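PDB 5EFZ: homoserine O-acetyltransferase from Pseudomonas veronii, which hydrolyses ethyl acetate and other short-chain acetate esters as a homodimeric acetyl esterase, serving the breakdown of methyl ketones such as 2-butanone. Local coordinates for residues G204-S209 with A259-N264; I195-F201 with P263-L267; F325-R329 with Q347-H351; A154-Y158 with A172-A178; L33-R39 with A120-D126. The contacts are given in a common frame with arbitrary orientation. Where two conformers were deposited one is given. Residue numbers count along the deposited sequence, not the author numbering.

Contact 1: residues G204-S209 with A259-N264; sequences GLYRSS and APMDPN. With EDO (1,2-ethanediol), chain L.
Tyr206, Ser209 and Asn264 provide most of the buried surface where the irregular loop 204-209 runs beside the turn 259-262 and the first residues of helix 263-274. CA atoms are nearest at Gly204-Asn264 (6.2 Å) and Ser209-Asp262 (5.4 Å). Tyr206 has extended backbone angles (-57/149) and a p rotamer that sends its ring across to the helix start. There its OH donates to Asp262 OD1 (2.5 Å) and accepts from Asn264 N (2.9 Å), while Pro263 CG lies over one ring face, 4.1 Å from the centroid, in a CH-pi contact. Asn264 (chi1 m) reaches back with ND2 to Gly204 O, 3.0 Å and nearly linear; Gly204 itself sits at 98/-2, angles that call for glycine. At the other end Ser209 OG, in the t rotamer, donates to Met261 O (3.1 Å), and its CA rests 4.2 Å from Pro263 CD. Asp262 caps the helix with its second oxygen, OD2, which accepts from Asn265 N. The arrangement is thus a helix N-cap with proline at N1, in which the Asp262 carboxylate and the first free amide of the helix, Asn264 N, are both engaged by a loop tyrosine, within the helical cap region of an alpha/beta hydrolase.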
# COMPACT_ATOMS: atom_id res chain seq x y z
N GLY A 204 -26.71 -2.05 -1.51
CA GLY A 204 -26.74 -3.13 -2.48
C GLY A 204 -27.92 -3.07 -3.43
O GLY A 204 -28.04 -3.90 -4.36
N LEU A 205 -28.78 -2.06 -3.22
CA LEU A 205 -29.99 -1.89 -4.02
C LEU A 205 -29.86 -0.80 -5.08
O LEU A 205 -30.87 -0.24 -5.51
CB LEU A 205 -31.18 -1.54 -3.11
CG LEU A 205 -31.51 -2.52 -1.99
CD1 LEU A 205 -32.49 -1.85 -1.06
CD2 LEU A 205 -32.12 -3.77 -2.57
N TYR A 206 -28.63 -0.50 -5.49
CA TYR A 206 -28.36 0.53 -6.49
C TYR A 206 -29.10 0.27 -7.79
O TYR A 206 -29.32 -0.89 -8.16
CB TYR A 206 -26.86 0.63 -6.74
CG TYR A 206 -26.21 -0.74 -6.95
CD1 TYR A 206 -26.18 -1.34 -8.21
CD2 TYR A 206 -25.62 -1.40 -5.90
CE1 TYR A 206 -25.58 -2.58 -8.40
CE2 TYR A 206 -25.02 -2.64 -6.07
CZ TYR A 206 -25.02 -3.22 -7.32
OH TYR A 206 -24.39 -4.44 -7.50
N ARG A 207 -29.47 1.36 -8.48
CA ARG A 207 -30.25 1.22 -9.71
C ARG A 207 -29.42 0.54 -10.78
O ARG A 207 -29.90 -0.32 -11.49
CB ARG A 207 -30.77 2.59 -10.19
CG ARG A 207 -29.72 3.57 -10.68
CD ARG A 207 -30.34 4.72 -11.50
NE ARG A 207 -29.28 5.55 -12.07
CZ ARG A 207 -28.66 6.51 -11.40
NH1 ARG A 207 -29.01 6.77 -10.15
NH2 ARG A 207 -27.69 7.21 -11.97
N SER A 208 -28.15 0.91 -10.87
CA SER A 208 -27.27 0.29 -11.84
C SER A 208 -25.84 0.40 -11.37
O SER A 208 -25.54 1.20 -10.48
CB SER A 208 -27.43 0.94 -13.22
OG SER A 208 -26.67 2.14 -13.31
N SER A 209 -24.96 -0.42 -11.96
CA SER A 209 -23.51 -0.36 -11.75
C SER A 209 -23.03 1.06 -11.83
O SER A 209 -22.30 1.55 -10.96
CB SER A 209 -22.75 -1.19 -12.82
OG SER A 209 -21.44 -0.64 -13.10
N ALA A 259 -14.89 0.13 -13.96
CA ALA A 259 -16.12 0.90 -14.23
C ALA A 259 -17.38 0.07 -14.58
O ALA A 259 -18.47 0.42 -14.13
CB ALA A 259 -15.87 1.93 -15.38
N PRO A 260 -17.25 -0.97 -15.41
CA PRO A 260 -18.52 -1.63 -15.79
C PRO A 260 -18.93 -2.77 -14.86
O PRO A 260 -19.91 -3.47 -15.19
CB PRO A 260 -18.21 -2.18 -17.18
CG PRO A 260 -16.75 -2.59 -17.05
CD PRO A 260 -16.11 -1.52 -16.18
N MET A 261 -18.21 -2.96 -13.75
CA MET A 261 -18.39 -4.17 -12.93
C MET A 261 -19.49 -3.97 -11.89
O MET A 261 -19.88 -2.84 -11.60
CB MET A 261 -17.08 -4.56 -12.26
CG MET A 261 -15.98 -4.93 -13.29
SD MET A 261 -14.58 -5.66 -12.46
CE MET A 261 -13.54 -6.10 -13.87
N ASP A 262 -19.99 -5.07 -11.36
CA ASP A 262 -21.12 -4.99 -10.44
C ASP A 262 -20.65 -4.93 -8.98
O ASP A 262 -19.95 -5.81 -8.53
CB ASP A 262 -22.03 -6.21 -10.61
CG ASP A 262 -23.23 -6.15 -9.68
OD1 ASP A 262 -24.06 -5.22 -9.87
OD2 ASP A 262 -23.34 -7.03 -8.78
N PRO A 263 -21.04 -3.88 -8.25
CA PRO A 263 -20.58 -3.74 -6.86
C PRO A 263 -20.92 -4.95 -5.98
O PRO A 263 -20.03 -5.40 -5.24
CB PRO A 263 -21.33 -2.48 -6.37
CG PRO A 263 -21.52 -1.64 -7.60
CD PRO A 263 -21.71 -2.66 -8.75
N ASN A 264 -22.13 -5.50 -6.08
CA ASN A 264 -22.46 -6.66 -5.24
C ASN A 264 -21.55 -7.85 -5.56
O ASN A 264 -21.06 -8.53 -4.65
CB ASN A 264 -23.92 -7.08 -5.39
CG ASN A 264 -24.87 -6.10 -4.70
OD1 ASN A 264 -24.51 -5.48 -3.68
ND2 ASN A 264 -26.04 -5.92 -5.27
C1 EDO L . -23.92 -9.52 -2.34
O1 EDO L . -22.56 -9.14 -1.98
C2 EDO L . -24.74 -10.14 -1.19
O2 EDO L . -23.99 -10.65 -0.07

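Contact 2: residues I195-F201 with P263-L267; sequences ITTDPAF and PNNLL. With EDO (1,2-ethanediol), chain J; EDO (1,2-ethanediol), chain L.
The end of helix 182-196 and the 3-10 turn that follows it present a hollow to the first turn of helix 263-274, with Ile195 and Pro263 nearest in register (CA to CA 7.0 Å). Leu267 (mt) is the main bump: its CD1 enters between Thr196 CG2 at 3.8 Å and Phe201 CZ at 3.4 Å, and its CD2 stands 4.3 Å from Ile195 CD1. In return Ile195 (mt) fits into the groove formed by Pro263, Leu266 and Leu267, with CG2 4.0 Å from Pro263 CB and CD1 4.1 Å from Leu266 CD1. Both helices belong to the helical cap that many alpha/beta hydrolases insert between strands of the central sheet, here between strands 170-174 and 296-300, and the packing is mainly apolar, without hydrogen bonds between the two segments. Phe201 starts sideways, but its t rotamer carries the ring inward so that its edge meets Pro263 CB, 4.0 Å from CE1; the same CE1 lies 3.7 Å from OD1 of Asn264, the residue whose ND2 donates to Gly204 O. Behind the ring the chain reverses through an Asx turn, Asp198 OD1 accepting from Ala200 N at 3.0 Å, and through the 2.9 Å bond from Phe201 N to Asp198 O.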
# COMPACT_ATOMS: atom_id res chain seq x y z
N ILE A 195 -16.38 1.12 -1.85
CA ILE A 195 -17.64 0.90 -2.50
C ILE A 195 -18.81 1.18 -1.56
O ILE A 195 -19.72 1.91 -1.93
CB ILE A 195 -17.75 -0.52 -3.02
CG1 ILE A 195 -16.78 -0.68 -4.20
CG2 ILE A 195 -19.18 -0.83 -3.44
CD1 ILE A 195 -16.65 -2.14 -4.66
N THR A 196 -18.79 0.60 -0.36
CA THR A 196 -20.01 0.65 0.47
C THR A 196 -20.27 2.02 1.06
O THR A 196 -21.43 2.35 1.41
CB THR A 196 -19.98 -0.38 1.62
OG1 THR A 196 -18.94 -0.05 2.54
CG2 THR A 196 -19.79 -1.82 1.10
N THR A 197 -19.24 2.86 1.15
CA THR A 197 -19.48 4.22 1.65
C THR A 197 -20.03 5.21 0.60
O THR A 197 -20.35 6.35 0.93
CB THR A 197 -18.21 4.83 2.25
OG1 THR A 197 -17.19 4.85 1.24
CG2 THR A 197 -17.74 4.01 3.43
N ASP A 198 -20.09 4.80 -0.66
CA ASP A 198 -20.74 5.59 -1.69
C ASP A 198 -22.24 5.59 -1.40
O ASP A 198 -22.85 4.52 -1.37
CB ASP A 198 -20.43 4.98 -3.07
CG ASP A 198 -20.94 5.82 -4.23
OD1 ASP A 198 -21.73 6.76 -4.00
OD2 ASP A 198 -20.55 5.52 -5.38
N PRO A 199 -22.85 6.76 -1.17
CA PRO A 199 -24.29 6.69 -0.87
C PRO A 199 -25.10 6.04 -2.00
O PRO A 199 -26.17 5.46 -1.78
CB PRO A 199 -24.70 8.15 -0.70
CG PRO A 199 -23.46 8.90 -0.45
CD PRO A 199 -22.36 8.15 -1.18
N ALA A 200 -24.60 6.16 -3.23
CA ALA A 200 -25.28 5.58 -4.38
C ALA A 200 -25.35 4.04 -4.30
O ALA A 200 -26.14 3.42 -4.99
CB ALA A 200 -24.59 6.00 -5.67
N PHE A 201 -24.50 3.43 -3.48
CA PHE A 201 -24.51 1.98 -3.29
C PHE A 201 -25.88 1.50 -2.74
O PHE A 201 -26.36 0.39 -3.09
CB PHE A 201 -23.38 1.57 -2.36
CG PHE A 201 -23.35 0.11 -2.04
CD1 PHE A 201 -23.11 -0.83 -3.03
CD2 PHE A 201 -23.57 -0.32 -0.74
CE1 PHE A 201 -23.09 -2.18 -2.74
CE2 PHE A 201 -23.53 -1.68 -0.43
CZ PHE A 201 -23.30 -2.61 -1.44
N PRO A 263 -21.04 -3.88 -8.25
CA PRO A 263 -20.58 -3.74 -6.86
C PRO A 263 -20.92 -4.95 -5.98
O PRO A 263 -20.03 -5.40 -5.24
CB PRO A 263 -21.33 -2.48 -6.37
CG PRO A 263 -21.52 -1.64 -7.60
CD PRO A 263 -21.71 -2.66 -8.75
N ASN A 264 -22.13 -5.50 -6.08
CA ASN A 264 -22.46 -6.66 -5.24
C ASN A 264 -21.55 -7.85 -5.56
O ASN A 264 -21.06 -8.53 -4.65
CB ASN A 264 -23.92 -7.08 -5.39
CG ASN A 264 -24.87 -6.10 -4.70
OD1 ASN A 264 -24.51 -5.48 -3.68
ND2 ASN A 264 -26.04 -5.92 -5.27
N ASN A 265 -21.30 -8.12 -6.84
CA ASN A 265 -20.34 -9.21 -7.17
C ASN A 265 -18.92 -8.98 -6.63
O ASN A 265 -18.24 -9.90 -6.12
CB ASN A 265 -20.26 -9.42 -8.69
CG ASN A 265 -21.54 -9.97 -9.28
OD1 ASN A 265 -22.44 -10.46 -8.56
ND2 ASN A 265 -21.64 -9.87 -10.61
N LEU A 266 -18.41 -7.75 -6.73
CA LEU A 266 -17.09 -7.47 -6.18
C LEU A 266 -17.06 -7.73 -4.66
O LEU A 266 -16.07 -8.26 -4.13
CB LEU A 266 -16.68 -6.01 -6.48
CG LEU A 266 -16.49 -5.70 -7.97
CD1 LEU A 266 -16.13 -4.22 -8.17
CD2 LEU A 266 -15.37 -6.58 -8.55
N LEU A 267 -18.12 -7.35 -3.96
CA LEU A 267 -18.17 -7.55 -2.50
C LEU A 267 -18.23 -9.06 -2.16
O LEU A 267 -17.63 -9.50 -1.17
CB LEU A 267 -19.39 -6.83 -1.89
CG LEU A 267 -19.38 -5.29 -2.01
CD1 LEU A 267 -20.59 -4.71 -1.25
CD2 LEU A 267 -18.10 -4.68 -1.48
C1 EDO J . -24.74 3.80 1.64
O1 EDO J . -23.44 3.88 1.03
C2 EDO J . -25.45 2.53 1.18
O2 EDO J . -25.22 1.52 2.17
C1 EDO L . -23.92 -9.52 -2.34
O1 EDO L . -22.56 -9.14 -1.98
C2 EDO L . -24.74 -10.14 -1.19
O2 EDO L . -23.99 -10.65 -0.07

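Contact 3: residues F325-R329 with Q347-H351; sequences FRPLR and QLDAH
In this alpha/beta hydrolase fold the loop leaving the last sheet strand, 324-325, lies along the C-terminal helix 342-356, and the intervening connection carries His334, inferred to be the catalytic histidine. The loop is extended: Leu328 CA is 6.7 Å from Gln347 CA, and Arg326 CA is 7.8 Å from His351 CA, one helical turn on. Among the hydrogen bonds, Gln347 (chi1 m, chi2 t) treats Arg329 like a strand neighbour, its OE1 accepting from Arg329 N and its NE2 donating to Arg329 O, both at 2.9 Å. Arg326 NH1 donates to His351 ND1 at 3.0 Å, while its NH2 makes salt bridges with Glu354 and Glu324. Apolar packing centres on Leu328 (mt), whose CD2 lies 4.2 Å from Leu348 CB and 3.9 Å from His351 CD2. Arg326 CB covers one face of the imidazole in a CH-pi contact, 4.0 Å from the centroid. One water fills the gap, bonded to Pro327 O (2.9 Å), Gln347 OE1 (2.6 Å) and His351 NE2 (2.9 Å).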
# COMPACT_ATOMS: atom_id res chain seq x y z
N PHE A 325 10.23 -23.25 -3.82
CA PHE A 325 9.96 -21.81 -3.78
C PHE A 325 10.55 -21.17 -5.03
O PHE A 325 11.77 -21.22 -5.25
CB PHE A 325 10.57 -21.22 -2.49
CG PHE A 325 10.18 -19.78 -2.23
CD1 PHE A 325 8.85 -19.45 -2.01
CD2 PHE A 325 11.15 -18.78 -2.18
CE1 PHE A 325 8.48 -18.12 -1.74
CE2 PHE A 325 10.79 -17.43 -1.92
CZ PHE A 325 9.44 -17.12 -1.71
N ARG A 326 9.69 -20.67 -5.90
CA ARG A 326 10.11 -20.09 -7.17
C ARG A 326 9.48 -18.71 -7.42
O ARG A 326 8.54 -18.59 -8.19
CB ARG A 326 9.77 -21.04 -8.31
CG ARG A 326 10.71 -22.27 -8.32
CD ARG A 326 10.23 -23.37 -9.19
NE ARG A 326 11.18 -24.50 -9.25
CZ ARG A 326 11.75 -24.95 -10.36
NH1 ARG A 326 11.50 -24.35 -11.50
NH2 ARG A 326 12.58 -25.99 -10.32
N PRO A 327 10.03 -17.67 -6.79
CA PRO A 327 9.43 -16.34 -6.99
C PRO A 327 9.55 -15.90 -8.45
O PRO A 327 10.57 -16.20 -9.10
CB PRO A 327 10.29 -15.42 -6.10
CG PRO A 327 11.06 -16.33 -5.21
CD PRO A 327 11.23 -17.63 -5.96
N LEU A 328 8.54 -15.18 -8.93
CA LEU A 328 8.55 -14.55 -10.24
C LEU A 328 9.14 -13.15 -10.09
O LEU A 328 8.68 -12.38 -9.24
CB LEU A 328 7.13 -14.46 -10.81
CG LEU A 328 6.51 -15.84 -11.04
CD1 LEU A 328 5.06 -15.64 -11.40
CD2 LEU A 328 7.24 -16.53 -12.20
N ARG A 329 10.12 -12.80 -10.90
CA ARG A 329 10.80 -11.51 -10.72
C ARG A 329 10.06 -10.50 -11.58
O ARG A 329 10.10 -10.60 -12.81
CB ARG A 329 12.28 -11.59 -11.13
CG ARG A 329 13.09 -12.51 -10.24
CD ARG A 329 14.44 -12.92 -10.83
NE ARG A 329 15.12 -13.74 -9.83
CZ ARG A 329 16.21 -13.37 -9.15
NH1 ARG A 329 16.82 -12.23 -9.42
NH2 ARG A 329 16.70 -14.18 -8.23
N GLN A 347 9.17 -16.27 -17.59
CA GLN A 347 9.63 -17.04 -16.42
C GLN A 347 8.58 -18.05 -15.99
O GLN A 347 8.89 -19.21 -15.66
CB GLN A 347 9.94 -16.13 -15.24
CG GLN A 347 10.92 -15.03 -15.47
CD GLN A 347 10.88 -14.06 -14.29
OE1 GLN A 347 10.85 -14.49 -13.12
NE2 GLN A 347 10.82 -12.76 -14.58
N LEU A 348 7.33 -17.60 -15.95
CA LEU A 348 6.27 -18.47 -15.49
C LEU A 348 6.12 -19.70 -16.38
O LEU A 348 5.91 -20.82 -15.88
CB LEU A 348 4.93 -17.71 -15.46
CG LEU A 348 3.74 -18.55 -14.99
CD1 LEU A 348 3.97 -19.07 -13.57
CD2 LEU A 348 2.48 -17.70 -15.02
N ASP A 349 6.21 -19.50 -17.71
CA ASP A 349 6.06 -20.62 -18.64
C ASP A 349 7.15 -21.65 -18.38
O ASP A 349 6.90 -22.88 -18.47
CB ASP A 349 6.11 -20.15 -20.10
CG ASP A 349 4.73 -19.73 -20.64
OD1 ASP A 349 3.70 -20.14 -20.04
OD2 ASP A 349 4.67 -19.00 -21.65
N ALA A 350 8.35 -21.15 -18.10
CA ALA A 350 9.51 -22.03 -17.88
C ALA A 350 9.31 -22.85 -16.60
O ALA A 350 9.55 -24.07 -16.60
CB ALA A 350 10.81 -21.21 -17.82
N HIS A 351 8.87 -22.21 -15.53
CA HIS A 351 8.61 -22.93 -14.27
C HIS A 351 7.47 -23.94 -14.46
O HIS A 351 7.56 -25.09 -14.03
CB HIS A 351 8.25 -21.97 -13.12
CG HIS A 351 9.38 -21.11 -12.66
ND1 HIS A 351 10.62 -21.61 -12.30
CD2 HIS A 351 9.47 -19.76 -12.49
CE1 HIS A 351 11.40 -20.62 -11.93
NE2 HIS A 351 10.73 -19.48 -12.03
O HOH W 1 11.41 -16.71 -11.81

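Contact 4: residues A154-Y158 with A172-A178; sequences AQQTY and AAIAGTA
Helix 154-158 runs at 150° to strand 172-174, so roughly antiparallel, with the axes 7.4 Å apart at closest. Backbones are nearest at Ala154-Ala173 (CA to CA 4.5 Å) and at Tyr158-Ala178 (5.5 Å). Beyond the strand the chain kinks at Ala175, in the left-handed region (50/53), and returns extended through Gly176 and Thr177. Small residues permit the close approach: Ala154 CB sits 4.1 Å from Ala173 CB, 3.4 Å from Ile174 O and 3.7 Å from Gly176 CA, where a side chain on Gly176 would clash. Tyr158 (chi1 m) is sandwiched, Ala173 CB over one ring face, 3.4 Å from CZ, and Ala178 CB over the other, in a CH-pi contact 3.8 Å from the centroid. Thr157 CG2 touches Ala172 O (3.7 Å). Two waters add polar links, one from Tyr158 OH (2.7 Å) to Gly176 O (3.1 Å), the other from Gln155 NE2 (2.7 Å) to Thr177 O (3.2 Å) and OG1 (2.9 Å). Gln155 NE2 also bonds to Trp273 O. This is the helix-to-second-strand packing of the beta-alpha-beta unit whose first turn, with the inferred nucleophile Ser151, has the nucleophile elbow pattern of alpha/beta hydrolases.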
# COMPACT_ATOMS: atom_id res chain seq x y z
N ALA A 154 -4.92 -18.67 -6.61
CA ALA A 154 -3.95 -19.38 -5.77
C ALA A 154 -4.61 -19.85 -4.47
O ALA A 154 -4.32 -20.95 -3.96
CB ALA A 154 -2.74 -18.46 -5.45
N GLN A 155 -5.46 -19.02 -3.89
CA GLN A 155 -6.21 -19.46 -2.71
C GLN A 155 -7.00 -20.73 -3.00
O GLN A 155 -6.98 -21.66 -2.19
CB GLN A 155 -7.18 -18.38 -2.26
CG GLN A 155 -6.50 -17.12 -1.69
CD GLN A 155 -7.54 -16.13 -1.20
OE1 GLN A 155 -8.48 -15.80 -1.93
NE2 GLN A 155 -7.42 -15.70 0.07
N GLN A 156 -7.70 -20.77 -4.14
CA GLN A 156 -8.42 -21.99 -4.53
C GLN A 156 -7.47 -23.16 -4.81
O GLN A 156 -7.80 -24.32 -4.56
CB GLN A 156 -9.29 -21.73 -5.76
CG GLN A 156 -10.47 -20.77 -5.45
CD GLN A 156 -11.09 -20.20 -6.71
OE1 GLN A 156 -11.95 -20.84 -7.33
NE2 GLN A 156 -10.62 -19.02 -7.13
N THR A 157 -6.30 -22.87 -5.37
CA THR A 157 -5.29 -23.89 -5.62
C THR A 157 -4.84 -24.58 -4.33
O THR A 157 -4.79 -25.82 -4.26
CB THR A 157 -4.08 -23.28 -6.38
OG1 THR A 157 -4.52 -22.85 -7.68
CG2 THR A 157 -2.90 -24.31 -6.54
N TYR A 158 -4.50 -23.80 -3.30
CA TYR A 158 -4.14 -24.36 -2.00
C TYR A 158 -5.28 -25.17 -1.41
O TYR A 158 -5.09 -26.28 -0.89
CB TYR A 158 -3.74 -23.25 -1.03
CG TYR A 158 -2.34 -22.74 -1.25
CD1 TYR A 158 -1.24 -23.62 -1.18
CD2 TYR A 158 -2.08 -21.39 -1.50
CE1 TYR A 158 0.08 -23.13 -1.35
CE2 TYR A 158 -0.77 -20.91 -1.66
CZ TYR A 158 0.29 -21.78 -1.59
OH TYR A 158 1.58 -21.28 -1.77
N ALA A 172 0.36 -25.14 -8.64
CA ALA A 172 1.14 -23.93 -8.81
C ALA A 172 0.35 -22.76 -8.26
O ALA A 172 -0.70 -22.34 -8.82
CB ALA A 172 1.52 -23.70 -10.29
N ALA A 173 0.85 -22.21 -7.16
CA ALA A 173 0.18 -21.11 -6.46
C ALA A 173 0.91 -19.82 -6.74
O ALA A 173 1.98 -19.57 -6.17
CB ALA A 173 0.12 -21.36 -4.96
N ILE A 174 0.35 -19.03 -7.65
CA ILE A 174 0.99 -17.78 -8.07
C ILE A 174 0.41 -16.59 -7.31
O ILE A 174 -0.81 -16.39 -7.30
CB ILE A 174 0.79 -17.53 -9.56
CG1 ILE A 174 1.24 -18.76 -10.40
CG2 ILE A 174 1.57 -16.28 -9.97
CD1 ILE A 174 0.64 -18.74 -11.81
N ALA A 175 1.29 -15.83 -6.64
CA ALA A 175 0.91 -14.59 -6.00
C ALA A 175 -0.33 -14.74 -5.09
O ALA A 175 -1.29 -13.97 -5.18
CB ALA A 175 0.68 -13.52 -7.08
N GLY A 176 -0.29 -15.70 -4.18
CA GLY A 176 -1.37 -15.84 -3.22
C GLY A 176 -0.96 -16.75 -2.07
O GLY A 176 0.06 -17.45 -2.15
N THR A 177 -1.75 -16.74 -1.00
CA THR A 177 -1.40 -17.54 0.19
C THR A 177 -2.48 -18.55 0.53
O THR A 177 -3.64 -18.48 0.05
CB THR A 177 -1.18 -16.65 1.42
OG1 THR A 177 -2.32 -15.81 1.58
CG2 THR A 177 0.06 -15.75 1.26
N ALA A 178 -2.11 -19.49 1.38
CA ALA A 178 -3.01 -20.54 1.81
C ALA A 178 -3.87 -20.10 3.00
O ALA A 178 -4.95 -20.63 3.20
CB ALA A 178 -2.20 -21.81 2.16
O HOH W 2 -5.17 -16.08 1.58
O HOH W 3 1.94 -19.05 -0.31

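Contact 5: residues L33-R39 with A120-D126; sequences LPLEEGR and ANVRIGD
A beta-hairpin tip in the N-terminal region rests on the lead-in to helix 124-139 of the alpha/beta hydrolase fold. The tip is a type I turn, Leu35 to Gly38, with a G1 bulge: Gly38 N bonds to Leu35 O (3.0 Å) and Leu35 N to Arg39 O (2.8 Å), while Gly38 (121/-21) takes angles suited to glycine. Along 120-126, Ala120 comes first, its CB 3.5 Å from CD1 of Leu35 (mt) and its CA 3.5 Å from Arg39 NH1, which bonds to Gly118 O. Asn121 lies by Glu37, its CB 4.0 Å from Glu37 CG, and one water joins its ND2 (2.9 Å) to Glu37 OE1 (2.8 Å). Val122 CG2 adds a looser apolar touch, 4.3 Å from Leu35 CD1. Arg123, the N-cap residue, stretches out (chi1 m, chi2 and chi3 t) to form a salt bridge with Glu37 OE2, NE at 2.8 Å and NH2 at 3.0 Å; Glu36 OE2 pairs instead with Arg280. Asp126, in the first turn, closes the segment. Its OD2 accepts from Arg123 N (2.8 Å) and from a water bonded to Glu37 N (2.8 Å) and Asn121 O (2.7 Å), and its OD1 accepts from Glu36 N at 2.8 Å.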
# COMPACT_ATOMS: atom_id res chain seq x y z
N LEU A 33 -25.98 -26.64 -3.87
CA LEU A 33 -24.69 -26.48 -3.21
C LEU A 33 -24.92 -25.99 -1.79
O LEU A 33 -25.25 -24.82 -1.60
CB LEU A 33 -23.78 -25.51 -3.98
CG LEU A 33 -22.38 -25.28 -3.41
CD1 LEU A 33 -21.61 -26.60 -3.41
CD2 LEU A 33 -21.60 -24.23 -4.21
N PRO A 34 -24.78 -26.88 -0.80
CA PRO A 34 -24.85 -26.42 0.59
C PRO A 34 -23.57 -25.65 0.92
O PRO A 34 -22.47 -26.18 0.74
CB PRO A 34 -24.99 -27.72 1.40
CG PRO A 34 -24.38 -28.75 0.53
CD PRO A 34 -24.58 -28.34 -0.89
N LEU A 35 -23.71 -24.40 1.33
CA LEU A 35 -22.54 -23.55 1.51
C LEU A 35 -22.00 -23.70 2.90
O LEU A 35 -22.76 -23.99 3.82
CB LEU A 35 -22.89 -22.10 1.24
CG LEU A 35 -23.31 -21.80 -0.18
CD1 LEU A 35 -23.82 -20.37 -0.26
CD2 LEU A 35 -22.12 -22.02 -1.15
N GLU A 36 -20.69 -23.51 3.06
CA GLU A 36 -20.07 -23.64 4.37
C GLU A 36 -20.75 -22.75 5.42
O GLU A 36 -21.01 -23.20 6.54
CB GLU A 36 -18.56 -23.33 4.31
CG GLU A 36 -17.84 -23.58 5.64
CD GLU A 36 -16.32 -23.51 5.54
OE1 GLU A 36 -15.80 -23.55 4.41
OE2 GLU A 36 -15.65 -23.39 6.58
N GLU A 37 -21.06 -21.51 5.05
CA GLU A 37 -21.67 -20.56 5.99
C GLU A 37 -23.09 -20.93 6.41
O GLU A 37 -23.66 -20.31 7.31
CB GLU A 37 -21.70 -19.14 5.39
CG GLU A 37 -20.38 -18.41 5.48
CD GLU A 37 -19.88 -18.27 6.91
OE1 GLU A 37 -20.41 -17.42 7.65
OE2 GLU A 37 -18.96 -19.02 7.30
N GLY A 38 -23.70 -21.90 5.74
CA GLY A 38 -24.97 -22.40 6.21
C GLY A 38 -26.16 -22.32 5.28
O GLY A 38 -27.14 -23.03 5.46
N ARG A 39 -26.11 -21.44 4.30
CA ARG A 39 -27.19 -21.38 3.33
C ARG A 39 -27.02 -22.42 2.22
O ARG A 39 -25.91 -22.86 1.93
CB ARG A 39 -27.27 -19.96 2.74
CG ARG A 39 -27.65 -18.93 3.81
CD ARG A 39 -27.71 -17.51 3.26
NE ARG A 39 -28.87 -17.30 2.41
CZ ARG A 39 -29.04 -16.22 1.66
NH1 ARG A 39 -28.12 -15.26 1.66
NH2 ARG A 39 -30.12 -16.10 0.91
N ALA A 120 -25.53 -15.08 -0.86
CA ALA A 120 -24.93 -15.69 0.33
C ALA A 120 -23.44 -15.37 0.44
O ALA A 120 -22.79 -14.99 -0.53
CB ALA A 120 -25.14 -17.21 0.32
N ASN A 121 -22.90 -15.53 1.65
CA ASN A 121 -21.47 -15.42 1.85
C ASN A 121 -20.84 -16.72 1.37
O ASN A 121 -21.12 -17.78 1.93
CB ASN A 121 -21.15 -15.16 3.33
CG ASN A 121 -21.54 -13.77 3.76
OD1 ASN A 121 -21.47 -12.82 2.96
ND2 ASN A 121 -21.95 -13.62 5.00
N VAL A 122 -20.04 -16.64 0.31
CA VAL A 122 -19.42 -17.82 -0.29
C VAL A 122 -17.93 -17.87 0.10
O VAL A 122 -17.24 -16.84 0.11
CB VAL A 122 -19.58 -17.79 -1.81
CG1 VAL A 122 -18.94 -19.02 -2.46
CG2 VAL A 122 -21.07 -17.72 -2.18
N ARG A 123 -17.45 -19.06 0.45
CA ARG A 123 -16.06 -19.24 0.83
C ARG A 123 -15.26 -19.94 -0.28
O ARG A 123 -15.84 -20.59 -1.17
CB ARG A 123 -15.95 -20.06 2.15
CG ARG A 123 -16.39 -19.30 3.42
CD ARG A 123 -16.24 -20.20 4.67
NE ARG A 123 -16.58 -19.45 5.90
CZ ARG A 123 -15.72 -18.71 6.61
NH1 ARG A 123 -14.46 -18.59 6.23
NH2 ARG A 123 -16.14 -18.10 7.71
N ILE A 124 -13.94 -19.81 -0.21
CA ILE A 124 -13.04 -20.52 -1.14
C ILE A 124 -13.39 -22.01 -1.18
O ILE A 124 -13.44 -22.62 -2.26
CB ILE A 124 -11.58 -20.33 -0.73
CG1 ILE A 124 -11.15 -18.85 -0.87
CG2 ILE A 124 -10.65 -21.26 -1.56
CD1 ILE A 124 -11.06 -18.34 -2.31
N GLY A 125 -13.67 -22.59 -0.01
CA GLY A 125 -14.01 -24.01 0.04
C GLY A 125 -15.27 -24.37 -0.74
O GLY A 125 -15.40 -25.49 -1.26
N ASP A 126 -16.23 -23.43 -0.82
CA ASP A 126 -17.44 -23.68 -1.60
C ASP A 126 -17.10 -23.77 -3.09
O ASP A 126 -17.60 -24.65 -3.77
CB ASP A 126 -18.49 -22.58 -1.35
CG ASP A 126 -18.94 -22.51 0.11
OD1 ASP A 126 -19.22 -23.58 0.71
OD2 ASP A 126 -19.02 -21.38 0.67
O HOH W 4 -20.14 -20.22 2.69
O HOH W 5 -22.54 -15.85 6.82
O HOH W 6 -23.99 -19.07 3.22

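In the fold
From the N terminus, contact 5 closes the first and longest loop, bringing the 33-41 hairpin onto the start of helix 124-139. Contact 4 follows in series, a short closure that packs helix 152-163 on strand 170-174; it touches contact 5 where Ile124 meets Gln155 and Gln156. The chain then enters the helical cap, where contact 2 opens at residue 195 and contact 1 opens inside it at 204; both end on the start of helix 263-274, sharing Pro263 and Asn264. Contact 3 closes last, joining the end of the sheet to the C-terminal helix. Leu328 and Leu348 there pack on Ile174 of contact 4. None of the loops cross.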